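Local coordinates for protein putative PLP-dependent aminotransferase (Bacillus cereus ATCC 10987, PDB 3JU7) that probably acts as a pyridoxal phosphate-dependent aminotransferase of the DegT/DnrJ/EryC1/StrS family, at residues A62-K73 against F179-F187. Residues are numbered along the deposited sequence; the frame is centred on the assembly and turned at random.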
ATOM      1  N   ALA A  62       7.294   1.772   2.270  1.00 23.00           N
ATOM      2  CA  ALA A  62       8.124   1.072   3.298  1.00 23.76           C
ATOM      3  C   ALA A  62       7.284   0.558   4.441  1.00 23.51           C
ATOM      4  O   ALA A  62       7.644  -0.434   5.058  1.00 23.24           O
ATOM      5  CB  ALA A  62       9.216   1.992   3.862  1.00 21.39           C
ATOM      6  N   THR A  63       6.174   1.234   4.745  1.00 23.13           N
ATOM      7  CA  THR A  63       5.329   0.758   5.836  1.00 23.78           C
ATOM      8  C   THR A  63       4.795  -0.624   5.520  1.00 24.04           C
ATOM      9  O   THR A  63       4.895  -1.546   6.342  1.00 23.81           O
ATOM     10  CB  THR A  63       4.218   1.732   6.182  1.00 22.55           C
ATOM     11  OG1 THR A  63       4.830   2.997   6.427  1.00 20.85           O
ATOM     12  CG2 THR A  63       3.451   1.220   7.429  1.00 18.98           C
ATOM     13  N   LEU A  64       4.316  -0.781   4.293  1.00 25.97           N
ATOM     14  CA  LEU A  64       3.827  -2.088   3.813  1.00 27.01           C
ATOM     15  C   LEU A  64       4.963  -3.115   3.684  1.00 24.79           C
ATOM     16  O   LEU A  64       4.776  -4.304   3.913  1.00 24.70           O
ATOM     17  CB  LEU A  64       3.156  -1.938   2.466  1.00 24.67           C
ATOM     18  CG  LEU A  64       1.933  -1.024   2.460  1.00 26.86           C
ATOM     19  CD1 LEU A  64       1.619  -0.706   0.995  1.00 22.31           C
ATOM     20  CD2 LEU A  64       0.745  -1.650   3.226  1.00 23.53           C
ATOM     21  N   GLY A  65       6.143  -2.654   3.339  1.00 24.21           N
ATOM     22  CA  GLY A  65       7.287  -3.549   3.312  1.00 24.00           C
ATOM     23  C   GLY A  65       7.591  -4.046   4.724  1.00 24.01           C
ATOM     24  O   GLY A  65       7.898  -5.227   4.934  1.00 25.01           O
ATOM     25  N   LEU A  66       7.525  -3.147   5.705  1.00 24.35           N
ATOM     26  CA  LEU A  66       7.761  -3.545   7.078  1.00 23.03           C
ATOM     27  C   LEU A  66       6.769  -4.637   7.429  1.00 20.74           C
ATOM     28  O   LEU A  66       7.169  -5.709   7.966  1.00 19.41           O
ATOM     29  CB  LEU A  66       7.690  -2.354   8.067  1.00 25.05           C
ATOM     30  CG  LEU A  66       8.999  -1.571   8.211  1.00 29.53           C
ATOM     31  CD1 LEU A  66       8.771  -0.194   8.831  1.00 26.50           C
ATOM     32  CD2 LEU A  66       9.997  -2.368   9.044  1.00 24.39           C
HETATM   33  N   MSE A  67       5.499  -4.375   7.116  1.00 20.90           N
HETATM   34  CA  MSE A  67       4.397  -5.302   7.428  1.00 21.52           C
HETATM   35  C   MSE A  67       4.608  -6.678   6.804  1.00 21.90           C
HETATM   36  O   MSE A  67       4.482  -7.704   7.482  1.00 20.40           O
HETATM   37  CB  MSE A  67       3.044  -4.694   7.020  1.00 23.44           C
HETATM   38  CG  MSE A  67       2.608  -3.537   7.955  1.00 17.96           C
HETATM   39 SE   MSE A  67       1.210  -2.468   7.139  0.75 14.20          SE
HETATM   40  CE  MSE A  67      -0.095  -3.739   7.185  1.00 12.79           C
ATOM     41  N   ALA A  68       4.971  -6.691   5.525  1.00 22.33           N
ATOM     42  CA  ALA A  68       5.193  -7.926   4.798  1.00 21.88           C
ATOM     43  C   ALA A  68       6.324  -8.716   5.477  1.00 24.00           C
ATOM     44  O   ALA A  68       6.172  -9.925   5.796  1.00 22.68           O
ATOM     45  CB  ALA A  68       5.593  -7.625   3.383  1.00 20.79           C
ATOM     46  N   ALA A  69       7.447  -8.018   5.684  1.00 22.86           N
ATOM     47  CA  ALA A  69       8.668  -8.612   6.239  1.00 22.85           C
ATOM     48  C   ALA A  69       8.449  -9.200   7.650  1.00 21.44           C
ATOM     49  O   ALA A  69       8.815 -10.334   7.905  1.00 24.56           O
ATOM     50  CB  ALA A  69       9.833  -7.613   6.215  1.00 18.97           C
ATOM     51  N   ILE A  70       7.835  -8.450   8.534  1.00 20.53           N
ATOM     52  CA  ILE A  70       7.538  -8.934   9.895  1.00 21.73           C
ATOM     53  C   ILE A  70       6.592 -10.139   9.866  1.00 23.19           C
ATOM     54  O   ILE A  70       6.846 -11.138  10.528  1.00 20.21           O
ATOM     55  CB  ILE A  70       6.928  -7.798  10.753  1.00 19.17           C
ATOM     56  CG1 ILE A  70       8.013  -6.769  11.093  1.00 22.54           C
ATOM     57  CG2 ILE A  70       6.228  -8.332  12.039  1.00 18.45           C
ATOM     58  CD1 ILE A  70       7.485  -5.392  11.353  1.00 18.96           C
ATOM     59  N   GLN A  71       5.511 -10.029   9.084  1.00 24.94           N
ATOM     60  CA  GLN A  71       4.552 -11.132   8.903  1.00 23.22           C
ATOM     61  C   GLN A  71       5.273 -12.398   8.410  1.00 23.66           C
ATOM     62  O   GLN A  71       5.070 -13.444   8.971  1.00 24.53           O
ATOM     63  CB  GLN A  71       3.430 -10.738   7.924  1.00 22.09           C
ATOM     64  CG  GLN A  71       2.418 -11.851   7.685  1.00 23.32           C
ATOM     65  CD  GLN A  71       1.704 -12.294   8.959  1.00 28.65           C
ATOM     66  OE1 GLN A  71       1.432 -11.489   9.841  1.00 33.97           O
ATOM     67  NE2 GLN A  71       1.418 -13.585   9.056  1.00 30.40           N
ATOM     68  N   LEU A  72       6.130 -12.306   7.392  1.00 22.08           N
ATOM     69  CA  LEU A  72       6.888 -13.489   6.927  1.00 24.38           C
ATOM     70  C   LEU A  72       7.844 -14.063   7.975  1.00 24.51           C
ATOM     71  O   LEU A  72       7.941 -15.261   8.163  1.00 20.07           O
ATOM     72  CB  LEU A  72       7.719 -13.152   5.668  1.00 23.60           C
ATOM     73  CG  LEU A  72       8.648 -14.246   5.150  1.00 30.51           C
ATOM     74  CD1 LEU A  72       7.806 -15.416   4.658  1.00 25.77           C
ATOM     75  CD2 LEU A  72       9.577 -13.703   4.068  1.00 21.14           C
ATOM     76  N   LYS A  73       8.576 -13.184   8.643  1.00 26.13           N
ATOM     77  CA  LYS A  73       9.727 -13.585   9.426  1.00 22.19           C
ATOM     78  C   LYS A  73       9.417 -13.789  10.911  1.00 22.67           C
ATOM     79  O   LYS A  73      10.193 -14.403  11.605  1.00 23.58           O
ATOM     80  CB  LYS A  73      10.811 -12.524   9.253  1.00 22.40           C
ATOM     81  CG  LYS A  73      11.502 -12.632   7.896  1.00 24.13           C
ATOM     82  CD  LYS A  73      12.709 -11.761   7.738  1.00 26.68           C
ATOM     83  CE  LYS A  73      13.845 -12.046   8.735  1.00 26.48           C
ATOM     84  NZ  LYS A  73      14.746 -13.151   8.387  1.00 19.87           N
ATOM     85  N   PHE A 179      23.205  -8.966   4.534  1.00 23.59           N
ATOM     86  CA  PHE A 179      22.498  -9.261   5.777  1.00 22.13           C
ATOM     87  C   PHE A 179      21.520 -10.431   5.570  1.00 24.34           C
ATOM     88  O   PHE A 179      20.777 -10.490   4.556  1.00 24.42           O
ATOM     89  CB  PHE A 179      21.763  -8.038   6.231  1.00 22.01           C
ATOM     90  CG  PHE A 179      21.076  -8.174   7.563  1.00 19.74           C
ATOM     91  CD1 PHE A 179      21.808  -8.437   8.723  1.00 19.73           C
ATOM     92  CD2 PHE A 179      19.723  -7.951   7.661  1.00 21.16           C
ATOM     93  CE1 PHE A 179      21.193  -8.500   9.970  1.00 27.82           C
ATOM     94  CE2 PHE A 179      19.071  -7.974   8.909  1.00 26.54           C
ATOM     95  CZ  PHE A 179      19.799  -8.265  10.065  1.00 25.61           C
ATOM     96  N   SER A 180      21.524 -11.355   6.531  1.00 21.41           N
ATOM     97  CA  SER A 180      20.652 -12.518   6.472  1.00 24.14           C
ATOM     98  C   SER A 180      19.192 -12.200   6.668  1.00 24.68           C
ATOM     99  O   SER A 180      18.351 -12.899   6.135  1.00 24.92           O
ATOM    100  CB  SER A 180      21.043 -13.505   7.548  1.00 24.51           C
ATOM    101  OG  SER A 180      22.322 -13.977   7.258  1.00 33.82           O
ATOM    102  N   GLY A 181      18.896 -11.195   7.490  1.00 21.86           N
ATOM    103  CA  GLY A 181      17.521 -10.785   7.713  1.00 22.31           C
ATOM    104  C   GLY A 181      17.010  -9.966   6.548  1.00 23.02           C
ATOM    105  O   GLY A 181      17.445 -10.136   5.401  1.00 19.25           O
HETATM  106  N   MSE A 182      16.082  -9.067   6.846  1.00 22.51           N
HETATM  107  CA  MSE A 182      15.539  -8.182   5.828  1.00 23.77           C
HETATM  108  C   MSE A 182      15.804  -6.738   6.202  1.00 23.88           C
HETATM  109  O   MSE A 182      15.854  -6.408   7.387  1.00 24.38           O
HETATM  110  CB  MSE A 182      14.050  -8.431   5.654  1.00 24.72           C
HETATM  111  CG  MSE A 182      13.842  -9.585   4.741  1.00 25.79           C
HETATM  112 SE   MSE A 182      12.082 -10.251   4.458  0.75 17.50          SE
HETATM  113  CE  MSE A 182      12.588 -11.017   2.749  1.00 28.34           C
ATOM    114  N   ILE A 183      16.031  -5.921   5.175  1.00 20.86           N
ATOM    115  CA  ILE A 183      16.188  -4.474   5.319  1.00 22.85           C
ATOM    116  C   ILE A 183      15.094  -3.780   4.503  1.00 23.11           C
ATOM    117  O   ILE A 183      14.889  -4.085   3.327  1.00 23.89           O
ATOM    118  CB  ILE A 183      17.603  -4.017   4.889  1.00 21.72           C
ATOM    119  CG1 ILE A 183      18.637  -4.980   5.531  1.00 30.13           C
ATOM    120  CG2 ILE A 183      17.799  -2.585   5.241  1.00 18.75           C
ATOM    121  CD1 ILE A 183      19.895  -4.431   6.024  1.00 30.16           C
ATOM    122  N   ILE A 184      14.378  -2.877   5.157  1.00 22.85           N
ATOM    123  CA  ILE A 184      13.350  -2.065   4.538  1.00 23.28           C
ATOM    124  C   ILE A 184      13.851  -0.625   4.326  1.00 25.21           C
ATOM    125  O   ILE A 184      14.430  -0.015   5.201  1.00 23.92           O
ATOM    126  CB  ILE A 184      12.071  -1.995   5.406  1.00 23.60           C
ATOM    127  CG1 ILE A 184      11.614  -3.401   5.896  1.00 27.77           C
ATOM    128  CG2 ILE A 184      10.986  -1.286   4.644  1.00 22.06           C
ATOM    129  CD1 ILE A 184      11.833  -4.570   4.895  1.00 29.00           C
ATOM    130  N   TYR A 185      13.647  -0.113   3.120  1.00 26.15           N
ATOM    131  CA  TYR A 185      14.009   1.223   2.771  1.00 24.55           C
ATOM    132  C   TYR A 185      12.798   1.877   2.141  1.00 23.81           C
ATOM    133  O   TYR A 185      11.954   1.208   1.503  1.00 24.13           O
ATOM    134  CB  TYR A 185      15.127   1.268   1.709  1.00 22.34           C
ATOM    135  CG  TYR A 185      16.374   0.487   1.957  1.00 22.56           C
ATOM    136  CD1 TYR A 185      17.487   1.053   2.582  1.00 26.45           C
ATOM    137  CD2 TYR A 185      16.511  -0.805   1.432  1.00 25.99           C
ATOM    138  CE1 TYR A 185      18.707   0.285   2.779  1.00 23.61           C
ATOM    139  CE2 TYR A 185      17.677  -1.551   1.611  1.00 25.77           C
ATOM    140  CZ  TYR A 185      18.782  -1.024   2.288  1.00 31.44           C
ATOM    141  OH  TYR A 185      19.947  -1.824   2.404  1.00 31.49           O
ATOM    142  N   SER A 186      12.768   3.196   2.241  1.00 24.01           N
ATOM    143  CA  SER A 186      11.682   3.995   1.701  1.00 24.72           C
ATOM    144  C   SER A 186      12.121   4.843   0.510  1.00 23.53           C
ATOM    145  O   SER A 186      13.242   5.329   0.473  1.00 24.20           O
ATOM    146  CB  SER A 186      11.096   4.894   2.793  1.00 23.82           C
ATOM    147  OG  SER A 186      10.067   5.707   2.268  1.00 19.15           O
ATOM    148  N   PHE A 187      11.216   5.009  -0.456  1.00 22.79           N
ATOM    149  CA  PHE A 187      11.391   5.936  -1.559  1.00 21.19           C
ATOM    150  C   PHE A 187      10.334   7.080  -1.478  1.00 23.08           C
ATOM    151  O   PHE A 187       9.984   7.714  -2.477  1.00 21.35           O
ATOM    152  CB  PHE A 187      11.250   5.219  -2.898  1.00 24.31           C
ATOM    153  CG  PHE A 187      12.210   4.068  -3.137  1.00 22.19           C
ATOM    154  CD1 PHE A 187      13.543   4.106  -2.732  1.00 23.89           C
ATOM    155  CD2 PHE A 187      11.782   2.965  -3.879  1.00 25.08           C
ATOM    156  CE1 PHE A 187      14.411   3.041  -3.014  1.00 24.26           C
ATOM    157  CE2 PHE A 187      12.658   1.893  -4.175  1.00 20.69           C
ATOM    158  CZ  PHE A 187      13.978   1.948  -3.754  1.00 21.64           C
TER
HETATM  159  O   HOH W   1      15.406 -13.057   5.856  1.00 21.04           O
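Lys73 NZ meets the chain at Ser180 through a water. NZ donates to this water at 2.6 Å, and the water in turn donates to Ser180 O at 3.0 Å. The same ammonium group forms a salt bridge with Glu152 OE2, so a carboxylate and a water both hold it. The lysine chain bends at its outer two torsions, which brings NZ over Gly181, 3.7 Å from its CA. Farther back along the chain, Lys73 CD lies across the selenium of Met182 (selenomethionine), CD to SE 3.7 Å.

The rest of the contact is largely apolar, with no direct hydrogen bond between helix and strand. Helix 62-73 runs nearly antiparallel to strand 182-186, with axes 7.7 Å apart at 166°. Alternate strand residues Met182 and Ile184 face the helix. Ala69 CB touches both Met182 SE and Ile184 CD1. With chi1 at -48°, the two branches of Ile184 part. CG2 makes a van der Waals approach to Ala62 O at 3.5 Å, a carbonyl that already accepts Leu66 N. CG1 meets Leu66 CD2 at 3.7 Å. At the start of the helix, Ala62 CB packs on Ser186 CB at 3.6 Å.

The helix thus covers part of one side of the central sheet in the large domain of this fold type I enzyme family; helix 206-215 also packs on Met182. Its N-terminal end lies at the cofactor: Ala62 N, Thr63 OG1 and Ser186 OG hydrogen-bond to the phosphate of the pyridoxal-modified lysine at position 191. Ser186 OG also pairs with His188 N. Close apolar packing therefore joins the two elements that share this phosphate, and the helix dipole would probably help to stabilise its negative charge.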